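DyP2 (Amycolatopsis sp. ATCC 39116, PDB 4G2C) is a haem-containing dye peroxidase of a lignin-reactive bacterium that probably uses hydrogen peroxide to oxidise dyes, and perhaps the manganese(II) that it binds. Local coordinates at residues S200-L204 / Q378-R382; E213-Y217 / Q278-K284; G216-S222 / V309-G315; P317-Q321 / F334-D339. All coordinates share one frame; numbering follows the deposited sequence.

Contact 1. Residues S200-L204 / Q378-R382; sequences SGLGL and QTYGR
Leu202 and Thr379 bond to each other where two strands of the DyP fold cross: strand 193-205, in the sheet of the dimeric alpha+beta barrel domain, and strand 374-380, in the second antiparallel sheet. Their short segments run at 106° to each other, so the strands meet at one crossing and not as paired neighbours.

Two direct hydrogen bonds fasten that crossing. Leu202 N donates to Thr379 O (2.8 Å), and Thr379 OG1 donates to Leu202 O (2.5 Å). Threonine suits the place: a chi1 of 44° sets OG1 between its own backbone N and carbonyl carbon, facing the other strand, while CG2 turns toward Leu204 CD1.

Three waters widen the polar join. One bridges Ser200 O and Gly381 N, a second donates hydrogen bonds to both Leu202 O and Gly381 O, and a third accepts from Leu204 N and donates to Thr379 OG1.

Close packing against Gln378 explains Gly201 and Gly203. Gly201 CA lies 3.9 Å from Gln378 CG and Gly203 CA 3.2 Å from Gln378 OE1; a beta carbon on Gly201 would run into that CG. The Gln378 chain bends at chi2 (52°), which folds OE1 back to accept from Thr379 N in the carbonyl plane, on a lone pair, while the buried NE2 donates to Arg64 O. With a leucine here the amide would be lost, and Thr379 N and Arg64 O would probably be left without their mates.

At the outer end Arg382 crosses Leu202 nearly at a right angle, with Leu202 CD2 over one guanidinium face, 3.9 Å from Arg382 NH1.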
# COMPACT_ATOMS: atom_id res chain seq x y z
N SER A 200 -10.69 -10.16 6.56
CA SER A 200 -11.68 -9.56 5.66
C SER A 200 -11.42 -8.06 5.54
O SER A 200 -11.26 -7.35 6.55
CB SER A 200 -13.10 -9.83 6.16
OG SER A 200 -13.29 -11.22 6.44
N GLY A 201 -11.36 -7.58 4.31
CA GLY A 201 -11.21 -6.17 4.05
C GLY A 201 -12.56 -5.54 3.70
O GLY A 201 -13.37 -6.13 2.98
N LEU A 202 -12.79 -4.35 4.22
CA LEU A 202 -14.01 -3.62 3.93
C LEU A 202 -13.61 -2.20 3.59
O LEU A 202 -13.06 -1.48 4.44
CB LEU A 202 -14.95 -3.64 5.14
CG LEU A 202 -16.23 -2.81 5.00
CD1 LEU A 202 -17.21 -3.48 4.02
CD2 LEU A 202 -16.88 -2.54 6.36
N GLY A 203 -13.84 -1.80 2.34
CA GLY A 203 -13.46 -0.48 1.89
C GLY A 203 -14.28 0.63 2.52
O GLY A 203 -15.47 0.48 2.74
N LEU A 204 -13.63 1.76 2.82
CA LEU A 204 -14.32 2.93 3.35
C LEU A 204 -14.27 4.09 2.37
O LEU A 204 -13.25 4.31 1.71
CB LEU A 204 -13.66 3.41 4.64
CG LEU A 204 -13.41 2.49 5.83
CD1 LEU A 204 -12.59 3.25 6.88
CD2 LEU A 204 -14.73 2.00 6.41
N GLN A 378 -6.21 -2.57 1.90
CA GLN A 378 -7.64 -2.39 2.15
C GLN A 378 -7.85 -2.30 3.65
O GLN A 378 -7.17 -2.99 4.42
CB GLN A 378 -8.46 -3.53 1.54
CG GLN A 378 -9.98 -3.35 1.61
CD GLN A 378 -10.47 -2.02 1.07
OE1 GLN A 378 -10.31 -0.99 1.72
NE2 GLN A 378 -11.06 -2.03 -0.11
N THR A 379 -8.75 -1.41 4.07
CA THR A 379 -9.09 -1.29 5.49
C THR A 379 -9.80 -2.53 6.04
O THR A 379 -10.45 -3.28 5.30
CB THR A 379 -9.99 -0.07 5.76
OG1 THR A 379 -11.02 0.00 4.76
CG2 THR A 379 -9.16 1.21 5.72
N TYR A 380 -9.69 -2.75 7.33
CA TYR A 380 -10.48 -3.79 7.97
C TYR A 380 -11.16 -3.31 9.24
O TYR A 380 -10.74 -2.32 9.85
CB TYR A 380 -9.60 -5.00 8.29
CG TYR A 380 -8.67 -4.79 9.45
CD1 TYR A 380 -9.07 -5.07 10.75
CD2 TYR A 380 -7.37 -4.31 9.25
CE1 TYR A 380 -8.21 -4.89 11.83
CE2 TYR A 380 -6.50 -4.13 10.32
CZ TYR A 380 -6.93 -4.43 11.61
OH TYR A 380 -6.08 -4.25 12.68
N GLY A 381 -12.20 -4.03 9.64
CA GLY A 381 -12.92 -3.72 10.85
C GLY A 381 -14.25 -3.03 10.58
O GLY A 381 -14.46 -2.42 9.54
N ARG A 382 -15.18 -3.15 11.53
CA ARG A 382 -16.43 -2.42 11.42
C ARG A 382 -16.52 -1.45 12.58
O ARG A 382 -16.07 -1.74 13.68
CB ARG A 382 -17.63 -3.36 11.39
CG ARG A 382 -17.74 -4.21 10.13
CD ARG A 382 -19.08 -4.94 10.07
NE ARG A 382 -19.38 -5.50 8.75
CZ ARG A 382 -19.96 -4.81 7.76
NH1 ARG A 382 -20.29 -3.53 7.93
NH2 ARG A 382 -20.19 -5.41 6.60
O HOH W 1 -13.53 -6.24 7.97
O HOH W 2 -12.77 -1.34 7.45
O HOH W 3 -10.80 2.09 2.67

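Contact 2. Residues E213-Y217 / Q278-K284. With HEM (protoporphyrin IX containing Fe), chain C.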
# COMPACT_ATOMS: atom_id res chain seq x y z
N GLU A 213 -8.87 5.84 4.99
CA GLU A 213 -8.48 4.90 6.05
C GLU A 213 -9.12 5.32 7.37
O GLU A 213 -9.81 6.34 7.44
CB GLU A 213 -6.97 4.75 6.16
CG GLU A 213 -6.24 6.07 6.30
CD GLU A 213 -6.58 6.77 7.59
OE1 GLU A 213 -7.00 7.95 7.53
OE2 GLU A 213 -6.42 6.15 8.68
N HIS A 214 -8.90 4.55 8.43
CA HIS A 214 -9.68 4.74 9.66
C HIS A 214 -9.49 6.07 10.38
O HIS A 214 -10.38 6.51 11.10
CB HIS A 214 -9.57 3.54 10.60
CG HIS A 214 -10.41 2.38 10.16
ND1 HIS A 214 -11.78 2.38 10.24
CD2 HIS A 214 -10.07 1.20 9.58
CE1 HIS A 214 -12.26 1.25 9.75
NE2 HIS A 214 -11.24 0.51 9.34
N PHE A 215 -8.36 6.75 10.16
CA PHE A 215 -8.16 8.05 10.80
C PHE A 215 -8.99 9.13 10.12
O PHE A 215 -9.04 10.27 10.61
CB PHE A 215 -6.68 8.46 10.80
CG PHE A 215 -5.79 7.54 11.59
CD1 PHE A 215 -6.29 6.80 12.65
CD2 PHE A 215 -4.45 7.40 11.26
CE1 PHE A 215 -5.46 5.95 13.38
CE2 PHE A 215 -3.62 6.55 11.98
CZ PHE A 215 -4.13 5.83 13.05
N GLY A 216 -9.63 8.77 9.01
CA GLY A 216 -10.49 9.69 8.27
C GLY A 216 -9.90 10.31 7.01
O GLY A 216 -10.55 11.12 6.33
N TYR A 217 -8.68 9.92 6.65
CA TYR A 217 -7.99 10.61 5.56
C TYR A 217 -8.08 9.83 4.25
O TYR A 217 -7.92 8.61 4.23
CB TYR A 217 -6.53 10.87 5.91
CG TYR A 217 -6.31 11.80 7.06
CD1 TYR A 217 -6.57 11.39 8.37
CD2 TYR A 217 -5.84 13.10 6.86
CE1 TYR A 217 -6.37 12.23 9.44
CE2 TYR A 217 -5.64 13.96 7.93
CZ TYR A 217 -5.91 13.52 9.22
OH TYR A 217 -5.72 14.36 10.29
N GLN A 278 -5.15 0.28 13.84
CA GLN A 278 -5.26 1.72 14.03
C GLN A 278 -6.06 2.09 15.29
O GLN A 278 -7.26 1.86 15.36
CB GLN A 278 -5.95 2.34 12.82
CG GLN A 278 -5.18 2.19 11.50
CD GLN A 278 -5.88 2.93 10.36
OE1 GLN A 278 -6.61 2.33 9.57
NE2 GLN A 278 -5.66 4.23 10.29
N ASN A 279 -5.39 2.67 16.28
CA ASN A 279 -6.08 3.23 17.43
C ASN A 279 -6.53 4.65 17.06
O ASN A 279 -5.83 5.63 17.33
CB ASN A 279 -5.16 3.24 18.65
CG ASN A 279 -5.88 3.71 19.92
OD1 ASN A 279 -6.84 4.46 19.88
ND2 ASN A 279 -5.39 3.24 21.06
N VAL A 280 -7.69 4.74 16.42
CA VAL A 280 -8.24 6.00 15.96
C VAL A 280 -8.40 6.97 17.12
O VAL A 280 -8.06 8.15 17.01
CB VAL A 280 -9.59 5.80 15.30
CG1 VAL A 280 -10.15 7.14 14.80
CG2 VAL A 280 -9.45 4.81 14.16
N ARG A 281 -8.89 6.44 18.24
CA ARG A 281 -9.07 7.25 19.44
C ARG A 281 -7.81 8.04 19.79
O ARG A 281 -7.85 9.25 19.99
CB ARG A 281 -9.50 6.37 20.62
CG ARG A 281 -9.56 7.12 21.97
CD ARG A 281 -10.66 6.57 22.90
NE ARG A 281 -10.33 5.30 23.55
CZ ARG A 281 -11.15 4.24 23.63
NH1 ARG A 281 -12.36 4.28 23.08
NH2 ARG A 281 -10.74 3.14 24.26
N LEU A 282 -6.69 7.33 19.87
CA LEU A 282 -5.47 7.95 20.35
C LEU A 282 -4.94 8.93 19.30
O LEU A 282 -4.35 9.98 19.63
CB LEU A 282 -4.44 6.87 20.64
CG LEU A 282 -3.03 7.25 21.08
CD1 LEU A 282 -3.04 8.02 22.37
CD2 LEU A 282 -2.23 5.97 21.22
N PHE A 283 -5.15 8.59 18.03
CA PHE A 283 -4.69 9.45 16.94
C PHE A 283 -5.45 10.77 16.94
O PHE A 283 -4.86 11.82 16.70
CB PHE A 283 -4.81 8.74 15.57
CG PHE A 283 -4.10 9.45 14.46
CD1 PHE A 283 -2.74 9.26 14.24
CD2 PHE A 283 -4.78 10.35 13.65
CE1 PHE A 283 -2.08 9.94 13.23
CE2 PHE A 283 -4.12 11.03 12.64
CZ PHE A 283 -2.77 10.82 12.43
N LYS A 284 -6.75 10.71 17.22
CA LYS A 284 -7.56 11.93 17.30
C LYS A 284 -7.24 12.74 18.55
O LYS A 284 -7.37 13.96 18.54
CB LYS A 284 -9.05 11.61 17.26
CG LYS A 284 -9.53 11.11 15.92
CD LYS A 284 -9.07 12.03 14.79
CE LYS A 284 -9.61 11.54 13.45
NZ LYS A 284 -9.05 12.27 12.29
CHA HEM C . 0.04 7.88 1.35
CHB HEM C . -2.17 6.60 5.49
CHC HEM C . 0.82 2.80 5.98
CHD HEM C . 3.47 4.53 2.32
C1A HEM C . -0.83 7.86 2.41
C2A HEM C . -1.93 8.78 2.62
C3A HEM C . -2.53 8.42 3.76
C4A HEM C . -1.85 7.26 4.30
CMA HEM C . -3.75 9.11 4.40
CAA HEM C . -2.30 9.96 1.67
CBA HEM C . -3.19 9.43 0.53
CGA HEM C . -2.38 8.88 -0.61
O1A HEM C . -1.50 9.57 -1.15
O2A HEM C . -2.60 7.71 -1.01
C1B HEM C . -1.56 5.47 6.01
C2B HEM C . -1.93 4.73 7.22
C3B HEM C . -1.09 3.68 7.33
C4B HEM C . -0.19 3.70 6.21
CMB HEM C . -3.08 5.13 8.18
CAB HEM C . -1.05 2.58 8.41
CBB HEM C . -2.12 2.32 9.17
C1C HEM C . 1.84 2.99 5.08
C2C HEM C . 3.08 2.22 5.02
C3C HEM C . 3.80 2.70 3.99
C4C HEM C . 3.05 3.77 3.38
CMC HEM C . 3.46 1.04 5.96
CAC HEM C . 5.21 2.24 3.54
CBC HEM C . 6.03 1.58 4.37
C1D HEM C . 2.78 5.54 1.69
C2D HEM C . 3.17 6.14 0.44
C3D HEM C . 2.08 7.16 0.15
C4D HEM C . 1.16 7.10 1.24
CMD HEM C . 4.41 5.80 -0.40
CAD HEM C . 1.99 8.11 -1.03
CBD HEM C . 3.01 9.19 -0.71
CGD HEM C . 3.03 10.05 -1.95
O1D HEM C . 3.29 9.49 -3.05
O2D HEM C . 2.73 11.27 -1.81
NA HEM C . -0.82 6.95 3.44
NB HEM C . -0.50 4.80 5.43
NC HEM C . 1.86 3.93 4.06
ND HEM C . 1.59 6.13 2.12
FE HEM C . 0.59 5.57 3.92
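Phe215 is sandwiched between Phe283 and Gln278, where a type I beta turn, Glu213 to Gly216, packs against the start of helix 280-293, whose N-cap is Asn279. On one face the Phe283 ring forms an offset stack, centroids 4.0 Å apart and planes at 1°. Over the opposite face stands Gln278 NE2, the amide plane turned 72° from the ring. The backbone of Val280 lies at the ring edge, so an aromatic side chain fills a slot bounded on both faces and a rim.

Hydrogen bonds hold the turn in shape. Glu213 OE2 accepts from Gln278 NE2 (2.6 Å), nearly along its C-O axis, and from Phe215 N (2.5 Å), which comes from above the carboxylate plane; OE1 takes Tyr217 N. Gln278 also sends OE1 to the edge of the His214 ring and accepts a weak bond from His214 N. A glutamine serves here because its amide has a donor and an acceptor side by side: NE2 faces the carboxylate and OE1 the backbone amide. Glu213, Tyr217 and Gln278 all line the haem pocket.

A charged group closes the other end. Lys284 forms a salt bridge to Glu287, a manganese ligand, and its NZ donates to Phe215 O at 2.6 Å, approaching almost straight down the carbonyl.

Contact 3. Residues G216-S222 / V309-G315; sequences GYVDGRS and VGRFEDG. With MN (manganese (II) ion), chain D; HEM (protoporphyrin IX containing Fe), chain C.
Tyr217 lies flat between Glu313 and Val309, its ring covered by Glu313 CG at 3.5 Å from the centroid and, on the opposite face, by Val309 CG2 at 3.9 Å. Arg311 O meets the ring at its edge, 3.2 Å from Tyr217 CE2. Residues 216-220 spell the GXXDG motif of DyP peroxidases, and Val218 N donates to Glu313 O (3.0 Å), tying it to 309-315.

Glu313 CG, set by a chi1 of -79°, lies over the ring, and the bend at chi2 then brings OE2 to manganese at 2.2 Å. Water 4, also on the metal, is hydrogen-bonded to Tyr217 OH (3.1 Å); Glu287 completes the protein ligands. Tyr217 CB is 3.6 Å from the haem methyl CMA, so the side chain spans haem and metal site, a place that could serve electron transfer. A valine in place of Tyr217 would probably open a gap between Val309 and Glu313 and leave water 4 without its phenolic partner.

At the haem propionates, Ser222 OG donates to HEM O1D (2.6 Å); nearby, Arg311 NH1 is held by Gly315 O and Gly331 O.

The loop 216-222 thus runs from strand 211-212 toward helix 228-237, pressed against the loop that leaves helix 303-309, with Phe283 and Lys284 of helix 280-293 also touching Tyr217.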
# COMPACT_ATOMS: atom_id res chain seq x y z
N GLY A 216 -9.63 8.77 9.01
CA GLY A 216 -10.49 9.69 8.27
C GLY A 216 -9.90 10.31 7.01
O GLY A 216 -10.55 11.12 6.33
N TYR A 217 -8.68 9.92 6.65
CA TYR A 217 -7.99 10.61 5.56
C TYR A 217 -8.08 9.83 4.25
O TYR A 217 -7.92 8.61 4.23
CB TYR A 217 -6.53 10.87 5.91
CG TYR A 217 -6.31 11.80 7.06
CD1 TYR A 217 -6.57 11.39 8.37
CD2 TYR A 217 -5.84 13.10 6.86
CE1 TYR A 217 -6.37 12.23 9.44
CE2 TYR A 217 -5.64 13.96 7.93
CZ TYR A 217 -5.91 13.52 9.22
OH TYR A 217 -5.72 14.36 10.29
N VAL A 218 -8.34 10.55 3.16
CA VAL A 218 -8.26 9.97 1.83
C VAL A 218 -6.97 9.16 1.73
O VAL A 218 -5.89 9.65 2.02
CB VAL A 218 -8.28 11.06 0.74
CG1 VAL A 218 -8.07 10.43 -0.64
CG2 VAL A 218 -9.60 11.80 0.76
N ASP A 219 -7.06 7.90 1.33
CA ASP A 219 -5.85 7.12 1.26
C ASP A 219 -5.73 6.53 -0.14
O ASP A 219 -6.73 6.36 -0.83
CB ASP A 219 -5.80 6.06 2.38
CG ASP A 219 -6.79 4.93 2.16
OD1 ASP A 219 -7.76 5.11 1.40
OD2 ASP A 219 -6.58 3.85 2.75
N GLY A 220 -4.52 6.24 -0.58
CA GLY A 220 -4.34 5.70 -1.92
C GLY A 220 -4.64 6.64 -3.08
O GLY A 220 -5.18 6.21 -4.10
N ARG A 221 -4.29 7.91 -2.95
CA ARG A 221 -4.40 8.86 -4.05
C ARG A 221 -3.17 8.78 -4.97
O ARG A 221 -3.27 8.77 -6.19
CB ARG A 221 -4.54 10.29 -3.52
CG ARG A 221 -4.45 11.38 -4.60
CD ARG A 221 -5.58 11.21 -5.62
NE ARG A 221 -5.54 12.22 -6.68
CZ ARG A 221 -4.86 12.09 -7.81
NH1 ARG A 221 -4.13 11.01 -8.03
NH2 ARG A 221 -4.91 13.04 -8.73
N SER A 222 -2.00 8.72 -4.35
CA SER A 222 -0.74 8.82 -5.07
C SER A 222 -0.17 7.45 -5.36
O SER A 222 0.34 6.78 -4.45
CB SER A 222 0.27 9.63 -4.24
OG SER A 222 1.50 9.75 -4.93
N VAL A 309 -0.13 13.90 8.57
CA VAL A 309 -0.34 13.11 7.37
C VAL A 309 0.27 13.75 6.11
O VAL A 309 0.85 13.06 5.28
CB VAL A 309 -1.83 12.84 7.18
CG1 VAL A 309 -2.10 12.24 5.81
CG2 VAL A 309 -2.33 11.92 8.31
N GLY A 310 0.16 15.08 6.00
CA GLY A 310 0.66 15.79 4.84
C GLY A 310 -0.48 16.18 3.93
O GLY A 310 -0.29 16.85 2.91
N ARG A 311 -1.68 15.72 4.29
CA ARG A 311 -2.91 16.14 3.64
C ARG A 311 -3.99 16.30 4.72
O ARG A 311 -3.93 15.67 5.76
CB ARG A 311 -3.39 15.10 2.63
CG ARG A 311 -2.51 14.82 1.43
CD ARG A 311 -3.11 13.64 0.60
NE ARG A 311 -2.32 13.27 -0.58
CZ ARG A 311 -2.57 13.68 -1.82
NH1 ARG A 311 -3.61 14.48 -2.08
NH2 ARG A 311 -1.79 13.28 -2.82
N PHE A 312 -4.97 17.16 4.46
CA PHE A 312 -6.19 17.20 5.26
C PHE A 312 -7.02 15.94 4.98
O PHE A 312 -6.78 15.21 4.02
CB PHE A 312 -7.01 18.45 4.93
CG PHE A 312 -6.32 19.72 5.32
CD1 PHE A 312 -6.46 20.24 6.59
CD2 PHE A 312 -5.49 20.38 4.42
CE1 PHE A 312 -5.81 21.40 6.96
CE2 PHE A 312 -4.83 21.53 4.77
CZ PHE A 312 -4.99 22.05 6.05
N GLU A 313 -8.00 15.68 5.82
CA GLU A 313 -8.84 14.51 5.62
C GLU A 313 -9.38 14.35 4.19
O GLU A 313 -9.59 13.21 3.73
CB GLU A 313 -9.95 14.45 6.66
CG GLU A 313 -9.42 13.91 7.98
CD GLU A 313 -10.14 14.47 9.18
OE1 GLU A 313 -11.37 14.23 9.30
OE2 GLU A 313 -9.47 15.15 10.01
N ASP A 314 -9.51 15.47 3.47
CA ASP A 314 -10.27 15.47 2.21
C ASP A 314 -9.62 15.16 0.84
O ASP A 314 -10.31 15.31 -0.15
CB ASP A 314 -11.15 16.73 2.08
CG ASP A 314 -10.36 17.95 1.70
OD1 ASP A 314 -9.14 17.93 1.94
OD2 ASP A 314 -10.96 18.92 1.18
N GLY A 315 -8.35 14.81 0.69
CA GLY A 315 -7.22 15.28 1.43
C GLY A 315 -6.50 16.28 0.50
O GLY A 315 -5.76 15.94 -0.45
MN MN D . -8.78 16.17 11.86
CHA HEM C . 0.04 7.88 1.35
CHB HEM C . -2.17 6.60 5.49
CHC HEM C . 0.82 2.80 5.98
CHD HEM C . 3.47 4.53 2.32
C1A HEM C . -0.83 7.86 2.41
C2A HEM C . -1.93 8.78 2.62
C3A HEM C . -2.53 8.42 3.76
C4A HEM C . -1.85 7.26 4.30
CMA HEM C . -3.75 9.11 4.40
CAA HEM C . -2.30 9.96 1.67
CBA HEM C . -3.19 9.43 0.53
CGA HEM C . -2.38 8.88 -0.61
O1A HEM C . -1.50 9.57 -1.15
O2A HEM C . -2.60 7.71 -1.01
C1B HEM C . -1.56 5.47 6.01
C2B HEM C . -1.93 4.73 7.22
C3B HEM C . -1.09 3.68 7.33
C4B HEM C . -0.19 3.70 6.21
CMB HEM C . -3.08 5.13 8.18
CAB HEM C . -1.05 2.58 8.41
CBB HEM C . -2.12 2.32 9.17
C1C HEM C . 1.84 2.99 5.08
C2C HEM C . 3.08 2.22 5.02
C3C HEM C . 3.80 2.70 3.99
C4C HEM C . 3.05 3.77 3.38
CMC HEM C . 3.46 1.04 5.96
CAC HEM C . 5.21 2.24 3.54
CBC HEM C . 6.03 1.58 4.37
C1D HEM C . 2.78 5.54 1.69
C2D HEM C . 3.17 6.14 0.44
C3D HEM C . 2.08 7.16 0.15
C4D HEM C . 1.16 7.10 1.24
CMD HEM C . 4.41 5.80 -0.40
CAD HEM C . 1.99 8.11 -1.03
CBD HEM C . 3.01 9.19 -0.71
CGD HEM C . 3.03 10.05 -1.95
O1D HEM C . 3.29 9.49 -3.05
O2D HEM C . 2.73 11.27 -1.81
NA HEM C . -0.82 6.95 3.44
NB HEM C . -0.50 4.80 5.43
NC HEM C . 1.86 3.93 4.06
ND HEM C . 1.59 6.13 2.12
FE HEM C . 0.59 5.57 3.92
O HOH W 4 -7.41 16.98 10.17
O HOH W 5 -5.63 12.58 2.69

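Contact 4. Residues P317-Q321 / F334-D339. With ACT (acetate ion), chain H.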
# COMPACT_ATOMS: atom_id res chain seq x y z
N PRO A 317 -3.56 18.65 -0.19
CA PRO A 317 -2.15 18.61 0.20
C PRO A 317 -1.81 19.83 1.04
O PRO A 317 -2.08 20.96 0.63
CB PRO A 317 -1.40 18.68 -1.15
CG PRO A 317 -2.43 18.31 -2.18
CD PRO A 317 -3.74 18.79 -1.64
N LEU A 318 -1.24 19.58 2.21
CA LEU A 318 -0.85 20.62 3.13
C LEU A 318 0.22 21.52 2.52
O LEU A 318 0.36 22.67 2.92
CB LEU A 318 -0.31 19.99 4.41
CG LEU A 318 0.02 20.97 5.53
CD1 LEU A 318 -1.20 21.85 5.78
CD2 LEU A 318 0.47 20.25 6.79
N THR A 319 0.99 20.99 1.56
CA THR A 319 2.01 21.81 0.93
C THR A 319 1.37 22.83 -0.02
O THR A 319 2.01 23.82 -0.38
CB THR A 319 3.06 20.99 0.15
OG1 THR A 319 4.20 21.83 -0.11
CG2 THR A 319 2.48 20.51 -1.17
N ALA A 320 0.12 22.61 -0.41
CA ALA A 320 -0.52 23.54 -1.35
C ALA A 320 -1.57 24.47 -0.72
O ALA A 320 -1.87 25.52 -1.26
CB ALA A 320 -1.13 22.78 -2.52
N GLN A 321 -2.15 24.07 0.41
CA GLN A 321 -3.22 24.83 1.02
C GLN A 321 -3.09 24.77 2.53
O GLN A 321 -2.55 23.80 3.08
CB GLN A 321 -4.58 24.27 0.59
CG GLN A 321 -4.88 24.38 -0.92
CD GLN A 321 -5.33 25.80 -1.30
OE1 GLN A 321 -6.52 26.12 -1.26
NE2 GLN A 321 -4.37 26.65 -1.65
N PHE A 334 1.82 17.99 -7.37
CA PHE A 334 2.62 18.91 -6.55
C PHE A 334 3.94 18.25 -6.18
O PHE A 334 4.07 17.02 -6.19
CB PHE A 334 1.88 19.26 -5.25
CG PHE A 334 1.61 18.07 -4.37
CD1 PHE A 334 2.59 17.60 -3.49
CD2 PHE A 334 0.40 17.38 -4.47
CE1 PHE A 334 2.36 16.48 -2.69
CE2 PHE A 334 0.16 16.25 -3.68
CZ PHE A 334 1.13 15.80 -2.78
N SER A 335 4.92 19.09 -5.84
CA SER A 335 6.18 18.65 -5.27
C SER A 335 6.41 19.57 -4.09
O SER A 335 5.59 20.43 -3.80
CB SER A 335 7.34 18.82 -6.28
OG SER A 335 7.70 20.18 -6.44
N TYR A 336 7.54 19.40 -3.41
CA TYR A 336 7.88 20.25 -2.27
C TYR A 336 8.94 21.31 -2.61
O TYR A 336 9.59 21.84 -1.70
CB TYR A 336 8.35 19.37 -1.12
CG TYR A 336 7.32 18.36 -0.73
CD1 TYR A 336 6.21 18.73 0.02
CD2 TYR A 336 7.45 17.03 -1.12
CE1 TYR A 336 5.25 17.80 0.37
CE2 TYR A 336 6.50 16.10 -0.78
CZ TYR A 336 5.40 16.49 -0.03
OH TYR A 336 4.45 15.57 0.32
N ASP A 337 9.11 21.60 -3.89
CA ASP A 337 10.17 22.50 -4.35
C ASP A 337 9.92 23.95 -3.94
O ASP A 337 10.85 24.75 -3.93
CB ASP A 337 10.37 22.38 -5.87
CG ASP A 337 11.08 21.10 -6.27
OD1 ASP A 337 11.59 20.38 -5.38
OD2 ASP A 337 11.14 20.80 -7.48
N SER A 338 8.67 24.29 -3.62
CA SER A 338 8.34 25.59 -3.03
C SER A 338 8.05 25.47 -1.55
O SER A 338 7.33 26.31 -0.99
CB SER A 338 7.12 26.21 -3.71
OG SER A 338 7.40 26.56 -5.05
N ASP A 339 8.62 24.46 -0.91
CA ASP A 339 8.36 24.14 0.50
C ASP A 339 9.62 23.50 1.09
O ASP A 339 9.56 22.63 1.96
CB ASP A 339 7.17 23.17 0.57
CG ASP A 339 6.55 23.06 1.96
OD1 ASP A 339 6.97 23.76 2.91
OD2 ASP A 339 5.59 22.26 2.10
C ACT H . 9.06 21.13 -10.52
O ACT H . 9.88 22.07 -10.46
OXT ACT H . 8.59 20.71 -9.42
CH3 ACT H . 8.65 20.52 -11.83
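Thr319 meets Asp339, Phe334 and Tyr336 at once, joining two parts of the long loop that runs from helix 303-309 to helix 350-354. Its two branches are sorted by chemistry. The hydroxyl, trans to the backbone N (chi1 -164°), donates to Asp339 OD2 at 2.6 Å, reaching that oxygen on its anti side and 25° out of the carboxylate plane. The methyl CG2 turns to the aromatic side and sits 3.7 Å from Phe334 CD1. A serine-like hydroxyl and a valine-like methyl on one carbon are what a threonine brings to such a divided site.

Phe334 takes the less common rotamer, with CG between the backbone N and the carbonyl carbon (chi1 61°), and this lays its ring beside both Thr319 and Pro317. Pro317 CB covers one ring face, offset toward the rim, in a CH-pi contact 4.1 Å from the centroid; Pro317 CG comes to 3.6 Å from Phe334 CE2. The rigid proline ring offers a compact apolar surface, and Pro317 O accepts from Ala320 N and Gln321 N, which turns the chain tightly after it. Tyr336 also comes close, its CD1 3.7 Å from Thr319 OG1.

A type I turn, Tyr336 to Asp339, carries the aspartate back toward Thr319, and an ST turn at Ser335 overlaps its start. Phe334 also makes a cation-pi contact with Arg357, which hydrogen-bonds the haem.

Lys344 N and Cys345 N also donate to the Asp339 carboxylate. With the hydroxyl, that makes three donors on one buried acid, which would probably favour its ionised form.

Along the chain contact 1 spans the rest: between 200-204 and 378-382 come contact 2 and contact 3, which share Gly216 and Tyr217, and then contact 4. Contact 1 joins the two main antiparallel sheets and touches contact 2 through His214, their centres about 14 Å apart. Contacts 2 and 3, centres about 12 Å apart, both touch the haem; helix 280-293 and the loop after helix 303-309 bring Glu287 and Glu313 to the manganese. Contact 4, its centre about 14 Å from that of contact 3 and about 30 Å from that of contact 1, lies farther along that same loop and touches contact 3. The series thus runs from the sheets, past haem and metal, to the periphery.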